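Long-range contact in thermotoga maritima TmcAL (Thermotoga maritima, PDB 5Y0T), which belongs to the HIGH nucleotidyl transferase family of the HUP clan and holds adenosine-5'-rp-alpha-thio-triphosphate in a pocket of its nucleotide-binding fold: residues 1-13 with 24-38. Residues are numbered along the deposited sequence; the frame is centred on the assembly and turned at random.
Sequences MKVLGVVVEYNPF and ARELVKPDYTIAVMS. With TAT (adenosine-5'-rp-alpha-thio-triphosphate), chain E.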
ATOM      1  N   MET A   1      40.794 -27.358   2.767  1.00 49.43           N
ATOM      2  CA  MET A   1      40.949 -26.244   1.839  1.00 47.17           C
ATOM      3  C   MET A   1      40.275 -24.975   2.344  1.00 38.93           C
ATOM      4  O   MET A   1      39.422 -25.028   3.226  1.00 38.50           O
ATOM      5  CB  MET A   1      40.362 -26.601   0.491  1.00 44.47           C
ATOM      6  CG  MET A   1      38.886 -26.803   0.560  1.00 43.38           C
ATOM      7  SD  MET A   1      38.066 -26.253  -0.944  1.00 48.17           S
ATOM      8  CE  MET A   1      36.458 -26.801  -0.532  1.00 25.26           C
ATOM      9  N   LYS A   2      40.631 -23.842   1.751  1.00 31.89           N
ATOM     10  CA  LYS A   2      40.108 -22.558   2.202  1.00 30.66           C
ATOM     11  C   LYS A   2      39.045 -21.963   1.278  1.00 24.87           C
ATOM     12  O   LYS A   2      39.208 -21.947   0.049  1.00 21.24           O
ATOM     13  CB  LYS A   2      41.255 -21.560   2.367  1.00 31.42           C
ATOM     14  CG  LYS A   2      42.198 -21.864   3.528  1.00 35.41           C
ATOM     15  CD  LYS A   2      43.181 -20.713   3.747  1.00 37.19           C
ATOM     16  CE  LYS A   2      44.121 -20.983   4.901  1.00 51.17           C
ATOM     17  NZ  LYS A   2      45.003 -19.804   5.170  1.00 57.74           N
ATOM     18  N   VAL A   3      37.977 -21.445   1.884  1.00 20.27           N
ATOM     19  CA  VAL A   3      36.922 -20.757   1.154  1.00 23.01           C
ATOM     20  C   VAL A   3      36.645 -19.405   1.782  1.00 19.29           C
ATOM     21  O   VAL A   3      36.283 -19.306   2.955  1.00 22.12           O
ATOM     22  CB  VAL A   3      35.608 -21.568   1.113  1.00 22.53           C
ATOM     23  CG1 VAL A   3      34.510 -20.754   0.418  1.00 21.15           C
ATOM     24  CG2 VAL A   3      35.834 -22.906   0.395  1.00 22.76           C
ATOM     25  N   LEU A   4      36.822 -18.361   0.984  1.00 18.31           N
ATOM     26  CA  LEU A   4      36.580 -16.996   1.421  1.00 20.05           C
ATOM     27  C   LEU A   4      35.105 -16.631   1.319  1.00 23.17           C
ATOM     28  O   LEU A   4      34.517 -16.790   0.249  1.00 23.76           O
ATOM     29  CB  LEU A   4      37.381 -16.029   0.559  1.00 17.29           C
ATOM     30  CG  LEU A   4      37.102 -14.540   0.753  1.00 20.07           C
ATOM     31  CD1 LEU A   4      37.487 -14.130   2.191  1.00 14.84           C
ATOM     32  CD2 LEU A   4      37.867 -13.736  -0.297  1.00 15.45           C
ATOM     33  N   GLY A   5      34.497 -16.204   2.426  1.00 21.27           N
ATOM     34  CA  GLY A   5      33.184 -15.564   2.372  1.00 17.64           C
ATOM     35  C   GLY A   5      33.315 -14.048   2.490  1.00 21.20           C
ATOM     36  O   GLY A   5      34.159 -13.548   3.256  1.00 18.92           O
ATOM     37  N   VAL A   6      32.432 -13.316   1.818  1.00 18.34           N
ATOM     38  CA  VAL A   6      32.369 -11.865   1.962  1.00 16.27           C
ATOM     39  C   VAL A   6      30.897 -11.447   2.039  1.00 21.66           C
ATOM     40  O   VAL A   6      30.022 -12.051   1.397  1.00 16.78           O
ATOM     41  CB  VAL A   6      33.100 -11.102   0.819  1.00 18.84           C
ATOM     42  CG1 VAL A   6      34.621 -11.427   0.821  1.00 14.49           C
ATOM     43  CG2 VAL A   6      32.497 -11.397  -0.564  1.00 15.99           C
ATOM     44  N   VAL A   7      30.643 -10.434   2.863  1.00 17.41           N
ATOM     45  CA  VAL A   7      29.303  -9.881   3.078  1.00 16.90           C
ATOM     46  C   VAL A   7      29.232  -8.566   2.331  1.00 18.00           C
ATOM     47  O   VAL A   7      30.052  -7.689   2.574  1.00 15.80           O
ATOM     48  CB  VAL A   7      29.020  -9.641   4.571  1.00 19.79           C
ATOM     49  CG1 VAL A   7      27.603  -9.032   4.766  1.00 17.27           C
ATOM     50  CG2 VAL A   7      29.189 -10.947   5.359  1.00 20.59           C
ATOM     51  N   VAL A   8      28.297  -8.428   1.394  1.00 20.72           N
ATOM     52  CA  VAL A   8      28.353  -7.308   0.459  1.00 17.47           C
ATOM     53  C   VAL A   8      26.971  -6.804   0.076  1.00 22.03           C
ATOM     54  O   VAL A   8      25.971  -7.483   0.255  1.00 20.10           O
ATOM     55  CB  VAL A   8      29.105  -7.689  -0.858  1.00 18.18           C
ATOM     56  CG1 VAL A   8      30.529  -8.167  -0.565  1.00 17.69           C
ATOM     57  CG2 VAL A   8      28.328  -8.775  -1.614  1.00 19.59           C
ATOM     58  N   GLU A   9      26.943  -5.596  -0.470  1.00 20.76           N
ATOM     59  CA  GLU A   9      25.724  -4.975  -0.979  1.00 21.45           C
ATOM     60  C   GLU A   9      25.965  -4.588  -2.434  1.00 24.92           C
ATOM     61  O   GLU A   9      25.088  -4.779  -3.272  1.00 21.27           O
ATOM     62  CB  GLU A   9      25.297  -3.803  -0.106  1.00 21.12           C
ATOM     63  CG  GLU A   9      24.864  -4.306   1.265  1.00 20.26           C
ATOM     64  CD  GLU A   9      23.882  -3.374   1.946  1.00 28.54           C
ATOM     65  OE1 GLU A   9      24.242  -2.203   2.160  1.00 27.80           O
ATOM     66  OE2 GLU A   9      22.740  -3.807   2.224  1.00 26.39           O
ATOM     67  N   TYR A  10      27.105  -3.940  -2.699  1.00 21.35           N
ATOM     68  CA  TYR A  10      27.511  -3.611  -4.067  1.00 23.35           C
ATOM     69  C   TYR A  10      26.462  -2.716  -4.734  1.00 23.52           C
ATOM     70  O   TYR A  10      25.898  -3.084  -5.764  1.00 22.14           O
ATOM     71  CB  TYR A  10      27.722  -4.900  -4.908  1.00 18.23           C
ATOM     72  CG  TYR A  10      28.936  -5.749  -4.527  1.00 22.49           C
ATOM     73  CD1 TYR A  10      30.021  -5.201  -3.835  1.00 22.17           C
ATOM     74  CD2 TYR A  10      29.001  -7.095  -4.877  1.00 20.76           C
ATOM     75  CE1 TYR A  10      31.138  -5.981  -3.499  1.00 19.18           C
ATOM     76  CE2 TYR A  10      30.106  -7.877  -4.549  1.00 21.44           C
ATOM     77  CZ  TYR A  10      31.172  -7.322  -3.869  1.00 20.49           C
ATOM     78  OH  TYR A  10      32.275  -8.106  -3.561  1.00 18.54           O
ATOM     79  N   ASN A  11      26.247  -1.527  -4.169  1.00 19.37           N
ATOM     80  CA  ASN A  11      25.150  -0.650  -4.582  1.00 24.02           C
ATOM     81  C   ASN A  11      25.617   0.736  -5.009  1.00 22.50           C
ATOM     82  O   ASN A  11      25.298   1.721  -4.341  1.00 23.25           O
ATOM     83  CB  ASN A  11      24.131  -0.497  -3.436  1.00 20.42           C
ATOM     84  CG  ASN A  11      22.860   0.244  -3.866  1.00 22.41           C
ATOM     85  OD1 ASN A  11      22.551   0.335  -5.048  1.00 23.57           O
ATOM     86  ND2 ASN A  11      22.139   0.794  -2.900  1.00 24.11           N
ATOM     87  N   PRO A  12      26.361   0.834  -6.124  1.00 21.78           N
ATOM     88  CA  PRO A  12      26.826  -0.201  -7.058  1.00 18.31           C
ATOM     89  C   PRO A  12      28.217  -0.788  -6.717  1.00 25.01           C
ATOM     90  O   PRO A  12      28.887  -0.305  -5.791  1.00 20.40           O
ATOM     91  CB  PRO A  12      26.902   0.564  -8.376  1.00 22.20           C
ATOM     92  CG  PRO A  12      27.471   1.902  -7.917  1.00 21.21           C
ATOM     93  CD  PRO A  12      26.766   2.182  -6.580  1.00 18.33           C
ATOM     94  N   PHE A  13      28.670  -1.775  -7.499  1.00 22.04           N
ATOM     95  CA  PHE A  13      30.012  -2.337  -7.289  1.00 21.02           C
ATOM     96  C   PHE A  13      30.990  -1.300  -7.778  1.00 25.63           C
ATOM     97  O   PHE A  13      30.989  -0.978  -8.964  1.00 19.48           O
ATOM     98  CB  PHE A  13      30.198  -3.649  -8.060  1.00 20.38           C
ATOM     99  CG  PHE A  13      31.463  -4.394  -7.715  1.00 19.13           C
ATOM    100  CD1 PHE A  13      32.711  -3.886  -8.066  1.00 22.90           C
ATOM    101  CD2 PHE A  13      31.402  -5.605  -7.046  1.00 21.60           C
ATOM    102  CE1 PHE A  13      33.877  -4.573  -7.751  1.00 22.72           C
ATOM    103  CE2 PHE A  13      32.569  -6.296  -6.724  1.00 24.80           C
ATOM    104  CZ  PHE A  13      33.798  -5.773  -7.064  1.00 19.67           C
ATOM    105  N   ALA A  24      41.197  -9.235  -0.132  1.00 15.56           N
ATOM    106  CA  ALA A  24      40.729 -10.383   0.619  1.00 18.27           C
ATOM    107  C   ALA A  24      41.242 -11.673   0.014  1.00 20.29           C
ATOM    108  O   ALA A  24      41.682 -12.567   0.733  1.00 22.07           O
ATOM    109  CB  ALA A  24      39.186 -10.395   0.651  1.00 14.39           C
ATOM    110  N   ARG A  25      41.154 -11.782  -1.312  1.00 19.82           N
ATOM    111  CA  ARG A  25      41.562 -13.012  -1.994  1.00 17.55           C
ATOM    112  C   ARG A  25      43.070 -13.212  -1.888  1.00 21.33           C
ATOM    113  O   ARG A  25      43.546 -14.329  -1.674  1.00 20.22           O
ATOM    114  CB  ARG A  25      41.106 -12.988  -3.472  1.00 15.93           C
ATOM    115  CG  ARG A  25      39.546 -13.078  -3.600  1.00 21.14           C
ATOM    116  CD  ARG A  25      39.080 -12.804  -5.040  1.00 27.45           C
ATOM    117  NE  ARG A  25      39.629 -13.786  -5.973  1.00 36.04           N
ATOM    118  CZ  ARG A  25      39.933 -13.521  -7.238  1.00 43.14           C
ATOM    119  NH1 ARG A  25      39.744 -12.297  -7.725  1.00 41.01           N
ATOM    120  NH2 ARG A  25      40.423 -14.482  -8.018  1.00 40.30           N
ATOM    121  N   GLU A  26      43.821 -12.130  -2.037  1.00 20.80           N
ATOM    122  CA  GLU A  26      45.275 -12.216  -1.988  1.00 17.23           C
ATOM    123  C   GLU A  26      45.788 -12.493  -0.567  1.00 17.40           C
ATOM    124  O   GLU A  26      46.811 -13.143  -0.383  1.00 22.91           O
ATOM    125  CB  GLU A  26      45.893 -10.921  -2.527  1.00 19.76           C
ATOM    126  CG  GLU A  26      45.658 -10.707  -4.023  1.00 25.68           C
ATOM    127  CD  GLU A  26      46.401 -11.737  -4.893  1.00 35.06           C
ATOM    128  OE1 GLU A  26      47.376 -12.365  -4.412  1.00 29.40           O
ATOM    129  OE2 GLU A  26      46.006 -11.916  -6.062  1.00 35.77           O
ATOM    130  N   LEU A  27      45.087 -11.970   0.431  1.00 21.16           N
ATOM    131  CA  LEU A  27      45.416 -12.242   1.829  1.00 20.02           C
ATOM    132  C   LEU A  27      45.186 -13.711   2.193  1.00 21.96           C
ATOM    133  O   LEU A  27      46.088 -14.382   2.706  1.00 21.19           O
ATOM    134  CB  LEU A  27      44.589 -11.342   2.748  1.00 19.36           C
ATOM    135  CG  LEU A  27      44.703 -11.626   4.256  1.00 21.43           C
ATOM    136  CD1 LEU A  27      46.062 -11.218   4.767  1.00 21.38           C
ATOM    137  CD2 LEU A  27      43.601 -10.911   5.020  1.00 23.24           C
ATOM    138  N   VAL A  28      43.967 -14.185   1.953  1.00 19.87           N
ATOM    139  CA  VAL A  28      43.533 -15.515   2.380  1.00 22.43           C
ATOM    140  C   VAL A  28      43.967 -16.628   1.419  1.00 25.55           C
ATOM    141  O   VAL A  28      44.157 -17.773   1.835  1.00 24.94           O
ATOM    142  CB  VAL A  28      41.992 -15.514   2.564  1.00 20.34           C
ATOM    143  CG1 VAL A  28      41.425 -16.920   2.764  1.00 25.48           C
ATOM    144  CG2 VAL A  28      41.636 -14.598   3.747  1.00 22.98           C
ATOM    145  N   LYS A  29      44.154 -16.280   0.144  1.00 17.76           N
ATOM    146  CA  LYS A  29      44.459 -17.278  -0.897  1.00 20.81           C
ATOM    147  C   LYS A  29      43.470 -18.434  -0.880  1.00 24.82           C
ATOM    148  O   LYS A  29      43.857 -19.603  -0.759  1.00 22.40           O
ATOM    149  CB  LYS A  29      45.888 -17.801  -0.733  1.00 24.81           C
ATOM    150  CG  LYS A  29      46.917 -16.687  -0.881  1.00 31.81           C
ATOM    151  CD  LYS A  29      48.336 -17.183  -0.782  1.00 44.33           C
ATOM    152  CE  LYS A  29      49.284 -16.011  -0.946  1.00 54.42           C
ATOM    153  NZ  LYS A  29      48.827 -15.113  -2.059  1.00 54.25           N
ATOM    154  N   PRO A  30      42.180 -18.112  -1.014  1.00 21.62           N
ATOM    155  CA  PRO A  30      41.166 -19.169  -0.965  1.00 23.98           C
ATOM    156  C   PRO A  30      41.102 -19.958  -2.270  1.00 23.64           C
ATOM    157  O   PRO A  30      41.540 -19.483  -3.332  1.00 17.31           O
ATOM    158  CB  PRO A  30      39.867 -18.393  -0.731  1.00 17.70           C
ATOM    159  CG  PRO A  30      40.093 -17.090  -1.502  1.00 19.84           C
ATOM    160  CD  PRO A  30      41.605 -16.806  -1.386  1.00 19.37           C
ATOM    161  N   ASP A  31      40.568 -21.173  -2.181  1.00 22.36           N
ATOM    162  CA  ASP A  31      40.306 -21.985  -3.365  1.00 21.66           C
ATOM    163  C   ASP A  31      39.057 -21.459  -4.088  1.00 25.35           C
ATOM    164  O   ASP A  31      38.969 -21.520  -5.309  1.00 22.80           O
ATOM    165  CB  ASP A  31      40.141 -23.460  -2.969  1.00 17.19           C
ATOM    166  CG  ASP A  31      41.414 -24.043  -2.378  1.00 31.27           C
ATOM    167  OD1 ASP A  31      41.498 -24.234  -1.144  1.00 42.20           O
ATOM    168  OD2 ASP A  31      42.353 -24.264  -3.147  1.00 35.45           O
ATOM    169  N   TYR A  32      38.115 -20.916  -3.319  1.00 22.70           N
ATOM    170  CA  TYR A  32      36.878 -20.337  -3.850  1.00 21.03           C
ATOM    171  C   TYR A  32      36.467 -19.129  -3.032  1.00 22.77           C
ATOM    172  O   TYR A  32      36.828 -19.016  -1.870  1.00 20.56           O
ATOM    173  CB  TYR A  32      35.721 -21.357  -3.837  1.00 18.24           C
ATOM    174  CG  TYR A  32      36.038 -22.649  -4.560  1.00 20.95           C
ATOM    175  CD1 TYR A  32      35.787 -22.786  -5.930  1.00 19.41           C
ATOM    176  CD2 TYR A  32      36.592 -23.729  -3.873  1.00 17.32           C
ATOM    177  CE1 TYR A  32      36.078 -23.960  -6.595  1.00 19.04           C
ATOM    178  CE2 TYR A  32      36.895 -24.903  -4.532  1.00 21.10           C
ATOM    179  CZ  TYR A  32      36.633 -25.008  -5.890  1.00 26.40           C
ATOM    180  OH  TYR A  32      36.935 -26.169  -6.534  1.00 25.79           O
ATOM    181  N   THR A  33      35.674 -18.254  -3.644  1.00 21.17           N
ATOM    182  CA  THR A  33      35.127 -17.078  -2.976  1.00 16.45           C
ATOM    183  C   THR A  33      33.605 -17.058  -3.120  1.00 20.49           C
ATOM    184  O   THR A  33      33.079 -17.166  -4.222  1.00 19.09           O
ATOM    185  CB  THR A  33      35.718 -15.789  -3.567  1.00 15.91           C
ATOM    186  OG1 THR A  33      37.131 -15.787  -3.348  1.00 20.09           O
ATOM    187  CG2 THR A  33      35.113 -14.552  -2.922  1.00 18.67           C
ATOM    188  N   ILE A  34      32.920 -16.927  -1.993  1.00 18.63           N
ATOM    189  CA  ILE A  34      31.475 -16.909  -1.943  1.00 19.48           C
ATOM    190  C   ILE A  34      31.021 -15.579  -1.360  1.00 22.03           C
ATOM    191  O   ILE A  34      31.528 -15.153  -0.322  1.00 18.09           O
ATOM    192  CB  ILE A  34      30.947 -18.064  -1.085  1.00 17.91           C
ATOM    193  CG1 ILE A  34      31.307 -19.412  -1.734  1.00 18.82           C
ATOM    194  CG2 ILE A  34      29.447 -17.932  -0.881  1.00 17.75           C
ATOM    195  CD1 ILE A  34      30.997 -20.604  -0.825  1.00 20.56           C
ATOM    196  N   ALA A  35      30.080 -14.913  -2.022  1.00 16.91           N
ATOM    197  CA  ALA A  35      29.532 -13.658  -1.486  1.00 16.75           C
ATOM    198  C   ALA A  35      28.093 -13.855  -1.049  1.00 19.87           C
ATOM    199  O   ALA A  35      27.348 -14.545  -1.728  1.00 20.71           O
ATOM    200  CB  ALA A  35      29.613 -12.547  -2.522  1.00 14.78           C
ATOM    201  N   VAL A  36      27.723 -13.283   0.095  1.00 18.83           N
ATOM    202  CA  VAL A  36      26.319 -13.167   0.475  1.00 19.76           C
ATOM    203  C   VAL A  36      25.992 -11.693   0.330  1.00 18.96           C
ATOM    204  O   VAL A  36      26.634 -10.837   0.942  1.00 20.14           O
ATOM    205  CB  VAL A  36      26.012 -13.715   1.921  1.00 21.46           C
ATOM    206  CG1 VAL A  36      26.782 -12.951   3.039  1.00 20.12           C
ATOM    207  CG2 VAL A  36      24.497 -13.713   2.193  1.00 18.97           C
ATOM    208  N   MET A  37      24.998 -11.413  -0.517  1.00 19.85           N
ATOM    209  CA  MET A  37      24.726 -10.076  -1.015  1.00 17.64           C
ATOM    210  C   MET A  37      23.271  -9.688  -0.751  1.00 21.23           C
ATOM    211  O   MET A  37      22.358 -10.470  -1.000  1.00 16.55           O
ATOM    212  CB  MET A  37      25.012 -10.002  -2.528  1.00 17.89           C
ATOM    213  CG  MET A  37      24.935  -8.601  -3.144  1.00 20.56           C
ATOM    214  SD  MET A  37      25.063  -8.636  -4.946  1.00 21.05           S
ATOM    215  CE  MET A  37      23.372  -9.104  -5.346  1.00 16.16           C
ATOM    216  N   SER A  38      23.064  -8.475  -0.258  1.00 20.19           N
ATOM    217  CA  SER A  38      21.723  -7.918  -0.181  1.00 18.01           C
ATOM    218  C   SER A  38      21.083  -7.923  -1.561  1.00 18.39           C
ATOM    219  O   SER A  38      21.749  -7.688  -2.572  1.00 16.69           O
ATOM    220  CB  SER A  38      21.765  -6.493   0.370  1.00 20.71           C
ATOM    221  OG  SER A  38      22.162  -6.495   1.732  1.00 22.33           O
TER
HETATM  222  N1  TAT E1001      38.326   0.233   0.702  1.00 28.55           N
HETATM  223  C2  TAT E1001      38.380  -1.015   1.204  1.00 34.70           C
HETATM  224  N3  TAT E1001      37.298  -1.798   1.365  1.00 26.98           N
HETATM  225  C4  TAT E1001      36.067  -1.351   1.017  1.00 27.16           C
HETATM  226  C5  TAT E1001      35.927  -0.009   0.444  1.00 26.03           C
HETATM  227  C6  TAT E1001      37.165   0.793   0.306  1.00 31.15           C
HETATM  228  N6  TAT E1001      37.130   2.046  -0.208  1.00 28.54           N
HETATM  229  N7  TAT E1001      34.615   0.168   0.182  1.00 26.40           N
HETATM  230  C8  TAT E1001      33.964  -0.969   0.544  1.00 24.55           C
HETATM  231  N9  TAT E1001      34.836  -1.869   1.040  1.00 24.46           N
HETATM  232  PA  TAT E1001      29.521  -3.107   0.808  1.00 28.39           P
HETATM  233  PB  TAT E1001      29.942  -0.417   1.915  1.00 30.16           P
HETATM  234  PG  TAT E1001      30.246   2.289   0.947  1.00 31.84           P
HETATM  235  C1' TAT E1001      34.499  -3.216   1.553  1.00 22.95           C
HETATM  236  O1A TAT E1001      30.973   2.778  -0.295  1.00 22.08           O
HETATM  237  O1B TAT E1001      28.767   0.073   2.707  1.00 30.80           O
HETATM  238  S1G TAT E1001      28.824  -3.908   2.438  1.00 25.90           S
HETATM  239  C2' TAT E1001      33.493  -3.100   2.697  1.00 23.37           C
HETATM  240  O2' TAT E1001      34.121  -2.730   3.925  1.00 23.77           O
HETATM  241  O2A TAT E1001      28.903  -3.531  -0.514  1.00 26.72           O
HETATM  242  O2B TAT E1001      31.188  -0.852   2.643  1.00 31.16           O
HETATM  243  O2G TAT E1001      28.768   2.625   0.929  1.00 27.29           O
HETATM  244  C3' TAT E1001      32.891  -4.487   2.717  1.00 25.16           C
HETATM  245  O3' TAT E1001      33.703  -5.394   3.485  1.00 21.31           O
HETATM  246  O3A TAT E1001      29.429  -1.494   0.829  1.00 30.75           O
HETATM  247  O3B TAT E1001      30.338   0.685   0.794  1.00 30.60           O
HETATM  248  O3G TAT E1001      30.912   2.583   2.269  1.00 31.46           O
HETATM  249  C4' TAT E1001      32.931  -4.896   1.247  1.00 27.29           C
HETATM  250  O4' TAT E1001      33.839  -4.014   0.576  1.00 22.68           O
HETATM  251  C5' TAT E1001      31.556  -4.776   0.583  1.00 20.23           C
HETATM  252  O5' TAT E1001      31.094  -3.434   0.748  1.00 24.99           O
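Ser38 OG donates to Glu9 OE2 over 2.8 Å, meeting the carboxylate on its anti lone pair; Gln43 N binds the same oxygen, so two donors grip it. At the other end of the pairing Asp31 closes a two-bond ring with Lys2: its backbone N gives a 2.7 Å bond to Lys2 O, and its OD1 accepts from Lys2 N at 3.0 Å. The side chain of Asp31 reaches back because CG stands beside its own backbone N (chi1 -64°). Between these ends, strands 3-8 and 32-38 run parallel, and Leu4, Val6 and Val8 each bond through both N and O, from Tyr32 O to Ser38 N; the straightest is Ile34 N to Leu4 O, with 172° at the hydrogen. Just past the strand, Glu9 N and Tyr10 N both donate to TAT O2A, the first at 2.8 Å, so two backbone N-H groups of the loop after strand 3-8 bind one oxygen of the alpha-thiophosphate.

Leu4 packs between the sheet and the helix: CD2 meets Ala24 CB at 3.7 Å and Arg25 CG, while CB rests on Pro30 CG at 3.6 Å. On the sheet's other face Val3 CG1 touches Ile34 CD1, and Met1 SD approaches the edge of the Tyr32 ring, 4.0 Å from CE2, as a Met-aromatic contact.

Strand 3-8, helix 15-28 and strand 32-38 form a beta-alpha-beta crossover of the Rossmann-like HUP fold, with strands 98-103 and 66-70 continuing the sheet and helices 79-92 and 346-356 packing against the Val3 and Val7 face.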